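Local coordinates for protein alpha-glucosidase (Bacteroides thetaiotaomicron, PDB 5XFM) that hydrolyses beta-L-arabinopyranosidic and alpha-galactosidic bonds as a family 97 glycoside hydrolase that carries a bound calcium ion, at residues A[211-215]-A[439-445]; A[293-297]-A[547-553]; A[399-405]-A[428-434]; A[420-424]-A[445-449]; A[448-452]-A[523-527]. The protein carries 1 engineered substitution. All coordinates share one frame; numbering follows the deposited sequence.

Contact 1: residues A[211-215]-A[439-445]; sequences ETGVD and RGWERMY
Glu-211 and Arg-439 form a salt bridge in which NE of Arg-439 reaches OE2 of Glu-211 at 2.9 Å, inside the guanidinium plane but on the anti side of the carboxylate and 34° out of its plane. NH2 of Arg-439 adds a weak bond to the same OE2, and the two flat groups are turned 61° against each other. A bend at chi2 (138°) in Arg-439 lays its stem alongside Val-214, whose CG2 is 3.6 Å from CD of Arg-439. Two bonds to backbone carbonyls follow: the amide N of Gly-213 gives to Arg-439 O at 3.0 Å, and the indole NE1 of Trp-441 gives to Val-214 O at 3.1 Å. Met-444 rests SD on CA of Gly-213 at 3.7 Å. Here the beta-sandwich N-terminal domain, through the end of strand 206-212, meets the barrel domain at the start of helix 441-444. Gly-440, the N-cap, has positive phi, and a side chain on it would run into OG1 of Thr-212. In the second shell, Arg-261 bridges to OE1 of Glu-211, while Ser-221 uses its N on OE2 of Glu-211 and its O on NH2 of Arg-439. Thr-436 OG1 takes NH1 of Arg-439, and Pro-278 O holds OG1 of Thr-212.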
# COMPACT_ATOMS: atom_id res chain seq x y z
N GLU A 211 -4.83 -8.00 -4.74
CA GLU A 211 -4.74 -8.11 -6.19
C GLU A 211 -3.64 -7.19 -6.70
O GLU A 211 -3.35 -6.15 -6.10
CB GLU A 211 -6.08 -7.78 -6.85
CG GLU A 211 -6.36 -6.29 -6.95
CD GLU A 211 -7.66 -5.98 -7.67
OE1 GLU A 211 -8.10 -6.79 -8.50
OE2 GLU A 211 -8.24 -4.90 -7.38
N THR A 212 -3.03 -7.57 -7.82
CA THR A 212 -1.99 -6.74 -8.41
C THR A 212 -2.03 -6.75 -9.93
O THR A 212 -2.66 -7.63 -10.54
CB THR A 212 -0.59 -7.18 -7.94
OG1 THR A 212 0.38 -6.23 -8.38
CG2 THR A 212 -0.26 -8.56 -8.50
N GLY A 213 -1.35 -5.79 -10.54
CA GLY A 213 -1.30 -5.69 -11.99
C GLY A 213 -2.57 -5.10 -12.55
O GLY A 213 -2.96 -5.39 -13.68
N VAL A 214 -3.22 -4.25 -11.76
CA VAL A 214 -4.35 -3.48 -12.27
C VAL A 214 -3.89 -2.20 -12.95
O VAL A 214 -3.24 -1.35 -12.33
CB VAL A 214 -5.34 -3.12 -11.15
CG1 VAL A 214 -6.43 -2.17 -11.67
CG2 VAL A 214 -5.93 -4.38 -10.53
N ASP A 215 -4.22 -2.07 -14.23
CA ASP A 215 -3.91 -0.86 -14.97
C ASP A 215 -5.12 -0.45 -15.76
O ASP A 215 -6.25 -0.81 -15.41
CB ASP A 215 -2.69 -1.06 -15.89
CG ASP A 215 -2.80 -2.30 -16.77
OD1 ASP A 215 -3.90 -2.61 -17.28
OD2 ASP A 215 -1.76 -2.97 -16.96
N ARG A 439 -1.46 -1.17 -6.90
CA ARG A 439 -1.52 -2.59 -7.21
C ARG A 439 -0.28 -3.03 -7.99
O ARG A 439 -0.35 -3.31 -9.19
CB ARG A 439 -2.81 -2.90 -7.97
CG ARG A 439 -4.02 -3.08 -7.04
CD ARG A 439 -5.24 -2.38 -7.61
NE ARG A 439 -6.50 -2.68 -6.94
CZ ARG A 439 -7.18 -1.81 -6.20
NH1 ARG A 439 -6.71 -0.58 -6.01
NH2 ARG A 439 -8.33 -2.16 -5.64
N GLY A 440 0.86 -3.09 -7.30
CA GLY A 440 2.11 -3.42 -7.95
C GLY A 440 2.65 -2.24 -8.74
O GLY A 440 3.44 -2.41 -9.66
N TRP A 441 2.20 -1.04 -8.38
CA TRP A 441 2.46 0.14 -9.20
C TRP A 441 3.93 0.62 -9.24
O TRP A 441 4.34 1.23 -10.23
CB TRP A 441 1.54 1.29 -8.76
CG TRP A 441 0.12 1.08 -9.23
CD1 TRP A 441 -0.40 -0.04 -9.82
CD2 TRP A 441 -0.95 2.04 -9.19
NE1 TRP A 441 -1.72 0.15 -10.13
CE2 TRP A 441 -2.09 1.42 -9.75
CE3 TRP A 441 -1.06 3.36 -8.72
CZ2 TRP A 441 -3.32 2.07 -9.87
CZ3 TRP A 441 -2.29 4.00 -8.84
CH2 TRP A 441 -3.40 3.36 -9.40
N GLU A 442 4.72 0.31 -8.21
CA GLU A 442 6.14 0.68 -8.21
C GLU A 442 6.90 0.04 -9.38
O GLU A 442 7.72 0.68 -10.04
CB GLU A 442 6.82 0.27 -6.89
CG GLU A 442 6.38 1.04 -5.64
CD GLU A 442 5.25 0.36 -4.89
OE1 GLU A 442 4.55 -0.49 -5.51
OE2 GLU A 442 5.06 0.65 -3.69
N ARG A 443 6.61 -1.23 -9.64
CA ARG A 443 7.24 -1.94 -10.73
C ARG A 443 6.61 -1.54 -12.05
O ARG A 443 7.30 -1.33 -13.04
CB ARG A 443 7.16 -3.45 -10.54
CG ARG A 443 7.96 -4.23 -11.57
CD ARG A 443 8.48 -5.53 -11.00
NE ARG A 443 9.24 -6.28 -11.99
CZ ARG A 443 10.54 -6.08 -12.22
NH1 ARG A 443 11.20 -5.14 -11.54
NH2 ARG A 443 11.18 -6.80 -13.13
N MET A 444 5.28 -1.46 -12.08
CA MET A 444 4.59 -1.11 -13.31
C MET A 444 4.95 0.29 -13.82
O MET A 444 5.06 0.49 -15.04
CB MET A 444 3.08 -1.24 -13.12
CG MET A 444 2.65 -2.68 -12.90
SD MET A 444 1.07 -2.87 -12.07
CE MET A 444 -0.07 -2.34 -13.35
N TYR A 445 5.17 1.24 -12.91
CA TYR A 445 5.44 2.64 -13.27
C TYR A 445 6.72 3.21 -12.62
O TYR A 445 6.74 3.48 -11.42
CB TYR A 445 4.26 3.53 -12.88
CG TYR A 445 2.93 3.03 -13.39
CD1 TYR A 445 2.52 3.27 -14.70
CD2 TYR A 445 2.08 2.30 -12.56
CE1 TYR A 445 1.30 2.81 -15.16
CE2 TYR A 445 0.87 1.84 -13.01
CZ TYR A 445 0.48 2.09 -14.31
OH TYR A 445 -0.73 1.62 -14.76

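Contact 2: residues A[293-297]-A[547-553]; sequences RFGRG and MKRVPTT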
# COMPACT_ATOMS: atom_id res chain seq x y z
N ARG A 293 15.20 10.87 -8.09
CA ARG A 293 15.86 10.95 -6.80
C ARG A 293 14.83 10.94 -5.67
O ARG A 293 13.93 11.78 -5.63
CB ARG A 293 16.74 12.20 -6.74
CG ARG A 293 17.51 12.39 -5.45
CD ARG A 293 18.21 13.75 -5.44
NE ARG A 293 18.99 13.97 -4.22
CZ ARG A 293 19.66 15.09 -3.97
NH1 ARG A 293 19.65 16.09 -4.85
NH2 ARG A 293 20.35 15.22 -2.84
N PHE A 294 14.95 9.97 -4.77
CA PHE A 294 14.00 9.87 -3.67
C PHE A 294 14.57 10.52 -2.41
O PHE A 294 15.73 10.93 -2.39
CB PHE A 294 13.65 8.41 -3.41
CG PHE A 294 13.42 7.61 -4.66
CD1 PHE A 294 12.48 8.01 -5.60
CD2 PHE A 294 14.14 6.45 -4.90
CE1 PHE A 294 12.27 7.28 -6.75
CE2 PHE A 294 13.94 5.72 -6.05
CZ PHE A 294 13.00 6.13 -6.98
N GLY A 295 13.74 10.63 -1.38
CA GLY A 295 14.20 11.19 -0.13
C GLY A 295 13.13 11.77 0.78
O GLY A 295 12.05 11.22 0.94
N ARG A 296 13.43 12.95 1.33
CA ARG A 296 12.68 13.51 2.44
C ARG A 296 12.16 14.88 2.08
O ARG A 296 12.82 15.65 1.39
CB ARG A 296 13.56 13.61 3.69
CG ARG A 296 13.94 12.30 4.35
CD ARG A 296 15.14 11.67 3.67
NE ARG A 296 16.25 12.61 3.54
CZ ARG A 296 17.18 12.81 4.47
NH1 ARG A 296 17.13 12.14 5.62
NH2 ARG A 296 18.15 13.68 4.26
N GLY A 297 10.95 15.18 2.55
CA GLY A 297 10.35 16.47 2.30
C GLY A 297 9.86 17.14 3.57
O GLY A 297 9.55 16.48 4.56
N MET A 547 16.36 12.31 12.70
CA MET A 547 15.56 12.64 11.53
C MET A 547 16.42 13.21 10.41
O MET A 547 16.07 13.12 9.23
CB MET A 547 14.43 13.61 11.88
CG MET A 547 13.34 12.97 12.72
SD MET A 547 12.70 11.48 11.93
CE MET A 547 11.95 12.16 10.45
N LYS A 548 17.55 13.80 10.78
CA LYS A 548 18.51 14.25 9.78
C LYS A 548 19.15 13.10 8.99
O LYS A 548 19.59 13.29 7.86
CB LYS A 548 19.59 15.11 10.44
CG LYS A 548 19.18 16.57 10.62
CD LYS A 548 20.03 17.26 11.67
CE LYS A 548 20.13 18.76 11.39
NZ LYS A 548 19.53 19.59 12.48
N ARG A 549 19.22 11.91 9.59
CA ARG A 549 19.89 10.77 8.94
C ARG A 549 18.94 9.69 8.45
O ARG A 549 19.39 8.67 7.92
CB ARG A 549 20.90 10.13 9.90
CG ARG A 549 21.91 11.08 10.49
CD ARG A 549 23.03 10.34 11.21
NE ARG A 549 23.29 10.90 12.54
CZ ARG A 549 23.24 10.20 13.67
NH1 ARG A 549 22.95 8.91 13.65
NH2 ARG A 549 23.49 10.80 14.83
N VAL A 550 17.64 9.90 8.61
CA VAL A 550 16.66 8.87 8.25
C VAL A 550 16.67 8.50 6.75
O VAL A 550 16.69 9.37 5.88
CB VAL A 550 15.22 9.31 8.68
CG1 VAL A 550 14.71 10.49 7.85
CG2 VAL A 550 14.25 8.14 8.62
N PRO A 551 16.69 7.19 6.46
CA PRO A 551 16.56 6.72 5.08
C PRO A 551 15.09 6.55 4.70
O PRO A 551 14.24 6.50 5.59
CB PRO A 551 17.29 5.37 5.10
CG PRO A 551 17.43 4.98 6.55
CD PRO A 551 16.91 6.09 7.42
N THR A 552 14.80 6.51 3.41
CA THR A 552 13.43 6.28 2.95
C THR A 552 13.37 5.09 1.98
O THR A 552 12.30 4.70 1.54
CB THR A 552 12.81 7.53 2.27
OG1 THR A 552 13.43 7.77 1.01
CG2 THR A 552 12.95 8.76 3.16
N THR A 553 14.54 4.54 1.65
CA THR A 553 14.62 3.41 0.71
C THR A 553 15.38 2.25 1.35
O THR A 553 16.22 2.46 2.23
CB THR A 553 15.33 3.81 -0.60
OG1 THR A 553 16.65 4.26 -0.30
CG2 THR A 553 14.55 4.92 -1.30
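Gly-295 and Thr-552 bring the two backbones to a CA separation of 5.8 Å, where the start of strand 295-299 and the chain leaving helix 541-549 run in roughly opposite directions. At phi 157° and psi -136°, Gly-295 has a conformation in which a CB would jam against the preceding carbonyl; its own O packs on CG2 of Thr-552 at 3.4 Å. Arg-296 does most of the rest. Bends at chi2 (83°) and chi3 fold its chain back along the loop, with CD 3.7 Å from CG2 of Thr-552, and it slides past Val-550 in the opposite direction. NH1 of Arg-296 makes a weak bond to Val-550 O at 2.8 Å, while Lys-548 O sits at the guanidinium edge, 3.5 Å from NH1. NE of Arg-296 is salt-bridged to Glu-327. An alanine here is likely to leave Glu-327 without its charged mate and Val-550 O without this donor. Phe-294 meets CG2 of Thr-553 with CD2 at 3.9 Å. Thr-552 OG1 is hydrogen-bonded to Pro-525 O, tying the loop to the chain just ahead of strand 526-528. A cation set beside the carbonyls near the C-terminal part of helix 541-549 would probably be stabilised by their partial negative charge.

Contact 3: residues A[399-405]-A[428-434]; sequences GIKVDFF and LMVIFHG
Lys-401 lays its CE over one face of the His-433 imidazole in a CH-pi contact, CE 3.3 Å from the ring centroid and 6° off the normal; the fully extended lysine chain carries CE there. Ile-431 CG2 and water 1 lie at the edge of the same ring. On the side of the sheet that bears Val-402 and Phe-432, Val-430 CG1 sits over one face of the Phe-432 ring, toward its rim, and Phe-405 brings CE1 to 3.5 Å from CD1 of Phe-432 with the planes 89° apart. His-433 O is at the edge of the Phe-405 ring, and Tyr-416 of helix 410-425 stacks on that ring. Between these two layers of side chains runs the parallel pairing of a beta-alpha-beta crossover in the barrel: Ile-400 N to Met-429 O, Ile-431 N to Ile-400 O, Val-402 N to Ile-431 O and His-433 N to Val-402 O, the last three at 2.8 Å. Water 1 donates to OD2 of Asp-403 at 3.1 Å and is bonded to ND1 of His-433 at 3.0 Å. A leucine in place of His-433 would probably leave water 1 without this anchor and Lys-401 CE without its aromatic platform. Since water 1 is also a calcium ligand, Asp-403 and His-433 act as second-shell residues that position it.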
# COMPACT_ATOMS: atom_id res chain seq x y z
N GLY A 399 8.32 16.90 -8.64
CA GLY A 399 7.26 15.98 -8.29
C GLY A 399 5.89 16.61 -8.17
O GLY A 399 5.77 17.83 -8.00
N ILE A 400 4.85 15.79 -8.29
CA ILE A 400 3.50 16.26 -8.05
C ILE A 400 2.72 15.34 -7.11
O ILE A 400 2.91 14.12 -7.10
CB ILE A 400 2.70 16.41 -9.36
CG1 ILE A 400 2.68 15.11 -10.15
CG2 ILE A 400 3.26 17.54 -10.18
CD1 ILE A 400 1.73 15.14 -11.33
N LYS A 401 1.86 15.96 -6.31
CA LYS A 401 0.95 15.23 -5.45
C LYS A 401 -0.48 15.41 -5.96
O LYS A 401 -1.01 16.52 -5.92
CB LYS A 401 1.08 15.70 -4.00
CG LYS A 401 0.07 15.10 -3.03
CD LYS A 401 0.22 15.68 -1.65
CE LYS A 401 -0.87 15.19 -0.72
NZ LYS A 401 -0.76 15.75 0.65
N VAL A 402 -1.08 14.33 -6.45
CA VAL A 402 -2.39 14.39 -7.10
C VAL A 402 -3.49 13.75 -6.26
O VAL A 402 -3.39 12.58 -5.87
CB VAL A 402 -2.37 13.71 -8.48
CG1 VAL A 402 -3.67 13.94 -9.20
CG2 VAL A 402 -1.19 14.22 -9.32
N ASP A 403 -4.57 14.50 -6.02
CA ASP A 403 -5.53 14.14 -4.98
C ASP A 403 -6.96 13.95 -5.51
O ASP A 403 -7.27 14.30 -6.64
CB ASP A 403 -5.53 15.22 -3.90
CG ASP A 403 -5.77 14.65 -2.51
OD1 ASP A 403 -6.48 13.63 -2.41
OD2 ASP A 403 -5.25 15.24 -1.53
N PHE A 404 -7.80 13.35 -4.67
CA PHE A 404 -9.26 13.29 -4.87
C PHE A 404 -9.75 12.60 -6.15
O PHE A 404 -10.51 13.17 -6.91
CB PHE A 404 -9.86 14.71 -4.83
CG PHE A 404 -9.64 15.43 -3.54
CD1 PHE A 404 -9.98 14.84 -2.33
CD2 PHE A 404 -9.11 16.71 -3.53
CE1 PHE A 404 -9.79 15.51 -1.14
CE2 PHE A 404 -8.91 17.38 -2.34
CZ PHE A 404 -9.25 16.78 -1.14
N PHE A 405 -9.34 11.35 -6.36
CA PHE A 405 -9.79 10.61 -7.55
C PHE A 405 -11.22 10.08 -7.41
O PHE A 405 -11.80 10.11 -6.33
CB PHE A 405 -8.84 9.46 -7.84
CG PHE A 405 -7.52 9.90 -8.43
CD1 PHE A 405 -6.48 10.31 -7.61
CD2 PHE A 405 -7.33 9.91 -9.81
CE1 PHE A 405 -5.25 10.70 -8.15
CE2 PHE A 405 -6.11 10.31 -10.35
CZ PHE A 405 -5.07 10.70 -9.52
N LEU A 428 8.65 13.91 -14.10
CA LEU A 428 8.02 14.17 -12.81
C LEU A 428 7.69 12.89 -12.04
O LEU A 428 7.14 11.94 -12.60
CB LEU A 428 6.74 14.97 -13.00
CG LEU A 428 6.93 16.40 -13.51
CD1 LEU A 428 5.63 16.92 -14.10
CD2 LEU A 428 7.41 17.29 -12.39
N MET A 429 8.05 12.88 -10.76
CA MET A 429 7.56 11.84 -9.86
C MET A 429 6.12 12.13 -9.47
O MET A 429 5.69 13.29 -9.47
CB MET A 429 8.45 11.74 -8.62
CG MET A 429 9.86 11.33 -8.91
SD MET A 429 10.92 11.30 -7.45
CE MET A 429 11.36 13.05 -7.37
N VAL A 430 5.38 11.08 -9.12
CA VAL A 430 3.97 11.23 -8.77
C VAL A 430 3.58 10.55 -7.46
O VAL A 430 3.80 9.36 -7.28
CB VAL A 430 3.07 10.67 -9.89
CG1 VAL A 430 1.62 10.66 -9.45
CG2 VAL A 430 3.24 11.48 -11.15
N ILE A 431 3.01 11.34 -6.55
CA ILE A 431 2.33 10.81 -5.36
C ILE A 431 0.83 10.88 -5.57
O ILE A 431 0.32 11.88 -6.07
CB ILE A 431 2.68 11.61 -4.08
CG1 ILE A 431 4.17 11.53 -3.76
CG2 ILE A 431 1.86 11.12 -2.90
CD1 ILE A 431 4.57 12.42 -2.61
N PHE A 432 0.11 9.81 -5.22
CA PHE A 432 -1.35 9.87 -5.25
C PHE A 432 -1.94 10.01 -3.85
O PHE A 432 -1.46 9.38 -2.90
CB PHE A 432 -1.96 8.65 -5.92
CG PHE A 432 -1.68 8.57 -7.38
CD1 PHE A 432 -1.91 9.67 -8.20
CD2 PHE A 432 -1.20 7.41 -7.95
CE1 PHE A 432 -1.66 9.60 -9.55
CE2 PHE A 432 -0.95 7.34 -9.30
CZ PHE A 432 -1.18 8.43 -10.10
N HIS A 433 -2.99 10.82 -3.74
CA HIS A 433 -3.76 10.95 -2.51
C HIS A 433 -5.25 10.88 -2.84
O HIS A 433 -5.64 11.03 -4.00
CB HIS A 433 -3.44 12.26 -1.79
CG HIS A 433 -2.34 12.13 -0.77
ND1 HIS A 433 -2.54 12.41 0.56
CD2 HIS A 433 -1.05 11.76 -0.90
CE1 HIS A 433 -1.41 12.21 1.22
NE2 HIS A 433 -0.49 11.81 0.35
N GLY A 434 -6.07 10.64 -1.82
CA GLY A 434 -7.51 10.54 -1.99
C GLY A 434 -7.80 9.50 -3.03
O GLY A 434 -8.61 9.71 -3.94
O HOH W 1 -5.03 13.91 1.29

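Contact 4: residues A[420-424]-A[445-449]; sequences LSDAD and YPNYV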
# COMPACT_ATOMS: atom_id res chain seq x y z
N LEU A 420 0.40 9.32 -14.87
CA LEU A 420 1.76 8.79 -14.65
C LEU A 420 2.65 8.85 -15.90
O LEU A 420 3.85 9.14 -15.81
CB LEU A 420 1.69 7.35 -14.14
CG LEU A 420 1.52 7.22 -12.63
CD1 LEU A 420 1.06 5.82 -12.22
CD2 LEU A 420 2.86 7.54 -11.99
N SER A 421 2.05 8.57 -17.05
CA SER A 421 2.79 8.48 -18.30
C SER A 421 3.23 9.88 -18.80
O SER A 421 4.39 10.08 -19.19
CB SER A 421 1.94 7.75 -19.35
OG SER A 421 2.67 7.48 -20.52
N ASP A 422 2.30 10.83 -18.79
CA ASP A 422 2.65 12.22 -19.15
C ASP A 422 3.69 12.78 -18.17
O ASP A 422 4.65 13.48 -18.55
CB ASP A 422 1.40 13.10 -19.17
CG ASP A 422 0.48 12.81 -20.36
OD1 ASP A 422 0.96 12.22 -21.36
OD2 ASP A 422 -0.71 13.16 -20.29
N ALA A 423 3.50 12.46 -16.89
CA ALA A 423 4.44 12.85 -15.85
C ALA A 423 5.84 12.36 -16.18
O ALA A 423 6.79 13.14 -16.17
CB ALA A 423 4.01 12.31 -14.50
N ASP A 424 5.97 11.07 -16.47
CA ASP A 424 7.28 10.54 -16.82
C ASP A 424 7.84 11.22 -18.05
O ASP A 424 9.05 11.45 -18.13
CB ASP A 424 7.26 9.05 -17.08
CG ASP A 424 8.65 8.52 -17.40
OD1 ASP A 424 9.49 8.53 -16.47
OD2 ASP A 424 8.92 8.17 -18.57
N TYR A 445 5.17 1.24 -12.91
CA TYR A 445 5.44 2.64 -13.27
C TYR A 445 6.72 3.21 -12.62
O TYR A 445 6.74 3.48 -11.42
CB TYR A 445 4.26 3.53 -12.88
CG TYR A 445 2.93 3.03 -13.39
CD1 TYR A 445 2.52 3.27 -14.70
CD2 TYR A 445 2.08 2.30 -12.56
CE1 TYR A 445 1.30 2.81 -15.16
CE2 TYR A 445 0.87 1.84 -13.01
CZ TYR A 445 0.48 2.09 -14.31
OH TYR A 445 -0.73 1.62 -14.76
N PRO A 446 7.77 3.43 -13.43
CA PRO A 446 9.09 3.88 -12.97
C PRO A 446 9.07 5.18 -12.16
O PRO A 446 9.95 5.37 -11.32
CB PRO A 446 9.86 4.10 -14.28
CG PRO A 446 9.18 3.23 -15.28
CD PRO A 446 7.73 3.20 -14.89
N ASN A 447 8.09 6.05 -12.40
CA ASN A 447 8.04 7.34 -11.72
C ASN A 447 6.99 7.41 -10.60
O ASN A 447 6.76 8.46 -10.02
CB ASN A 447 7.80 8.47 -12.73
CG ASN A 447 6.56 8.25 -13.58
OD1 ASN A 447 6.26 7.13 -14.00
ND2 ASN A 447 5.84 9.33 -13.84
N TYR A 448 6.39 6.27 -10.30
CA TYR A 448 5.45 6.19 -9.19
C TYR A 448 6.19 6.22 -7.86
O TYR A 448 7.09 5.43 -7.63
CB TYR A 448 4.59 4.93 -9.30
CG TYR A 448 3.80 4.65 -8.05
CD1 TYR A 448 2.69 5.42 -7.72
CD2 TYR A 448 4.18 3.64 -7.18
CE1 TYR A 448 1.97 5.18 -6.56
CE2 TYR A 448 3.46 3.39 -6.03
CZ TYR A 448 2.36 4.16 -5.72
OH TYR A 448 1.66 3.91 -4.57
N VAL A 449 5.84 7.16 -6.98
CA VAL A 449 6.55 7.26 -5.70
C VAL A 449 5.62 7.26 -4.47
O VAL A 449 5.94 7.89 -3.46
CB VAL A 449 7.46 8.50 -5.66
CG1 VAL A 449 8.58 8.36 -6.70
CG2 VAL A 449 6.66 9.78 -5.87
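Asn-447 and Leu-420 join the turn that opens barrel strand 448-451 to helix 410-425, the helix of the preceding beta-alpha-beta unit, packed on the outer side of the parallel sheet. Asn-447 is the third residue of a type I beta turn from Tyr-445 to Tyr-448, with Tyr-448 N bonded to Tyr-445 O. From its CB, 4.1 Å from OD1 of Asp-424, the side chain leads toward the helix, with CG between the backbone N and the carbonyl carbon (chi1 55°). CG of Asn-447 then packs on CB of Asp-424 at 3.7 Å, with the amide and carboxylate planes 60° apart. At the fork, OD1 turns to the hydroxyl of Tyr-286, while ND2 passes CB of Ala-423 at 3.6 Å and reaches Leu-420 O at 2.8 Å. A second acceptor for ND2 is Leu-428 O, so three bonds grip the amide and probably fix its rotation. OD1 of Asp-424 is taken by the hydroxyls of Tyr-292 and Thr-288. Leu-420 supplies the apolar half. Its side chain crosses Tyr-445 at about a right angle, setting CD1 over one ring face, off centre, 3.7 Å from the centroid and 17° off the normal, and its other methyl, CD2, touches CB of Tyr-448 at 4.1 Å. Leu-420 O thus takes two donors, ND2 of Asn-447 arriving in the carbonyl plane on a lone pair and the helical Asp-424 N at 2.9 Å.

Contact 5: residues A[448-452]-A[523-527]; sequences YVGSE and QNPVQ. With CA (calcium ion), chain E.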
# COMPACT_ATOMS: atom_id res chain seq x y z
N TYR A 448 6.39 6.27 -10.30
CA TYR A 448 5.45 6.19 -9.19
C TYR A 448 6.19 6.22 -7.86
O TYR A 448 7.09 5.43 -7.63
CB TYR A 448 4.59 4.93 -9.30
CG TYR A 448 3.80 4.65 -8.05
CD1 TYR A 448 2.69 5.42 -7.72
CD2 TYR A 448 4.18 3.64 -7.18
CE1 TYR A 448 1.97 5.18 -6.56
CE2 TYR A 448 3.46 3.39 -6.03
CZ TYR A 448 2.36 4.16 -5.72
OH TYR A 448 1.66 3.91 -4.57
N VAL A 449 5.84 7.16 -6.98
CA VAL A 449 6.55 7.26 -5.70
C VAL A 449 5.62 7.26 -4.47
O VAL A 449 5.94 7.89 -3.46
CB VAL A 449 7.46 8.50 -5.66
CG1 VAL A 449 8.58 8.36 -6.70
CG2 VAL A 449 6.66 9.78 -5.87
N GLY A 450 4.49 6.56 -4.56
CA GLY A 450 3.68 6.34 -3.39
C GLY A 450 2.23 6.78 -3.47
O GLY A 450 1.85 7.58 -4.33
N SER A 451 1.43 6.26 -2.55
CA SER A 451 -0.01 6.49 -2.51
C SER A 451 -0.51 6.70 -1.08
O SER A 451 0.12 6.24 -0.12
CB SER A 451 -0.76 5.30 -3.13
OG SER A 451 -0.57 5.22 -4.52
N GLU A 452 -1.65 7.36 -0.94
CA GLU A 452 -2.24 7.52 0.39
C GLU A 452 -2.99 6.21 0.70
O GLU A 452 -2.42 5.30 1.30
CB GLU A 452 -3.15 8.75 0.45
CG GLU A 452 -3.62 9.15 1.86
CD GLU A 452 -4.57 10.34 1.83
OE1 GLU A 452 -5.28 10.49 0.81
OE2 GLU A 452 -4.60 11.12 2.81
N GLN A 523 6.85 2.44 5.27
CA GLN A 523 7.71 2.64 4.09
C GLN A 523 7.04 3.44 2.96
O GLN A 523 5.89 3.19 2.58
CB GLN A 523 8.16 1.27 3.56
CG GLN A 523 8.94 1.29 2.25
CD GLN A 523 8.01 1.19 1.04
OE1 GLN A 523 7.03 0.44 1.07
NE2 GLN A 523 8.32 1.94 -0.01
N ASN A 524 7.78 4.42 2.45
CA ASN A 524 7.43 5.16 1.23
C ASN A 524 8.68 5.88 0.71
O ASN A 524 9.41 6.49 1.49
CB ASN A 524 6.29 6.16 1.50
CG ASN A 524 5.61 6.63 0.22
OD1 ASN A 524 6.02 7.61 -0.40
ND2 ASN A 524 4.56 5.92 -0.19
N PRO A 525 8.92 5.82 -0.61
CA PRO A 525 10.16 6.31 -1.23
C PRO A 525 10.42 7.80 -1.00
O PRO A 525 11.55 8.21 -0.72
CB PRO A 525 9.94 6.04 -2.72
CG PRO A 525 8.81 5.09 -2.79
CD PRO A 525 7.95 5.36 -1.62
N VAL A 526 9.37 8.60 -1.13
CA VAL A 526 9.45 10.03 -0.84
C VAL A 526 8.64 10.32 0.42
O VAL A 526 7.41 10.32 0.38
CB VAL A 526 8.92 10.87 -2.03
CG1 VAL A 526 8.84 12.35 -1.66
CG2 VAL A 526 9.79 10.67 -3.26
N GLN A 527 9.32 10.56 1.53
CA GLN A 527 8.64 10.79 2.80
C GLN A 527 8.47 12.27 3.08
O GLN A 527 9.45 13.00 3.26
CB GLN A 527 9.39 10.14 3.96
CG GLN A 527 9.46 8.61 3.94
CD GLN A 527 8.19 7.92 4.42
OE1 GLN A 527 7.08 8.43 4.23
NE2 GLN A 527 8.35 6.77 5.05
CA CA E . -6.61 12.34 2.20
O HOH W 2 -7.78 12.80 0.21
O HOH W 3 -8.93 12.95 2.90
O HOH W 4 -7.67 14.85 3.02
O HOH W 1 -5.03 13.91 1.29
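Val-449 and Gly-450 face Asn-524 and Pro-525 in the tightly packed part of this contact, where barrel strand 448-451 meets the chain entering strand 526-528. These are the two end strands of the parallel sheet of a TIM-barrel-type domain, and their approach is consistent with closure of the barrel here, with side chains rather than clear backbone bonds bridging them. CD of Pro-525 lies 3.7 Å from Val-449 O, and CG2 of Val-526 meets CB of Val-449 at 4.0 Å, the two valines crossing obliquely. Gly-450 turns its CA to the amide of Asn-524; with phi 124° and psi 163° it adopts a conformation in which a CB would press on the carbonyl of Val-449. Tyr-448 curls beside its own strand: Gly-450 N stands 3.4 Å above the centre of the ring, and the phenol OH shares a 2.6 Å hydrogen bond with OG of Ser-451.

Beyond Ser-451 the strand end has no contact with 523-527, and the neighbours become the calcium and its bound waters. Glu-452 points away from 523-527 and, extended from a CG anti to the backbone N (chi1 -169°), holds the calcium with both oxygens, OE2 at 2.4 Å and OE1 at 2.7 Å. Three waters bind the metal closely and a fourth at a longer 2.9 Å; Gly-434 N binds OE1 of Glu-452 from the adjacent strand end. By binding Glu-174 of the N-terminal region together with Glu-452 and Glu-458 of the barrel, the calcium probably joins the two, consistent with the active-site calcium of other family 97 enzymes.

Contacts 3, 4 and 5 step along one edge of the barrel sheet: strands 399-403, 429-432 and 448-451 lie side by side, and contacts 4 and 5 share Tyr-448 and Val-449. Contacts 3 and 5, centres 10 Å apart, converge on the calcium, which lies about 4 Å from the side chain of His-433; water 1, a ligand of the metal, belongs to both. Contact 2 enters from the other edge, where strands 295-299 and 526-528 are neighbours, its centre 11 Å from that of contact 5. Contact 1 docks the N-terminal domain beside this group: it shares Tyr-445 with contact 4, and CZ3 of Trp-441 packs 3.6 Å from CE2 of Phe-432.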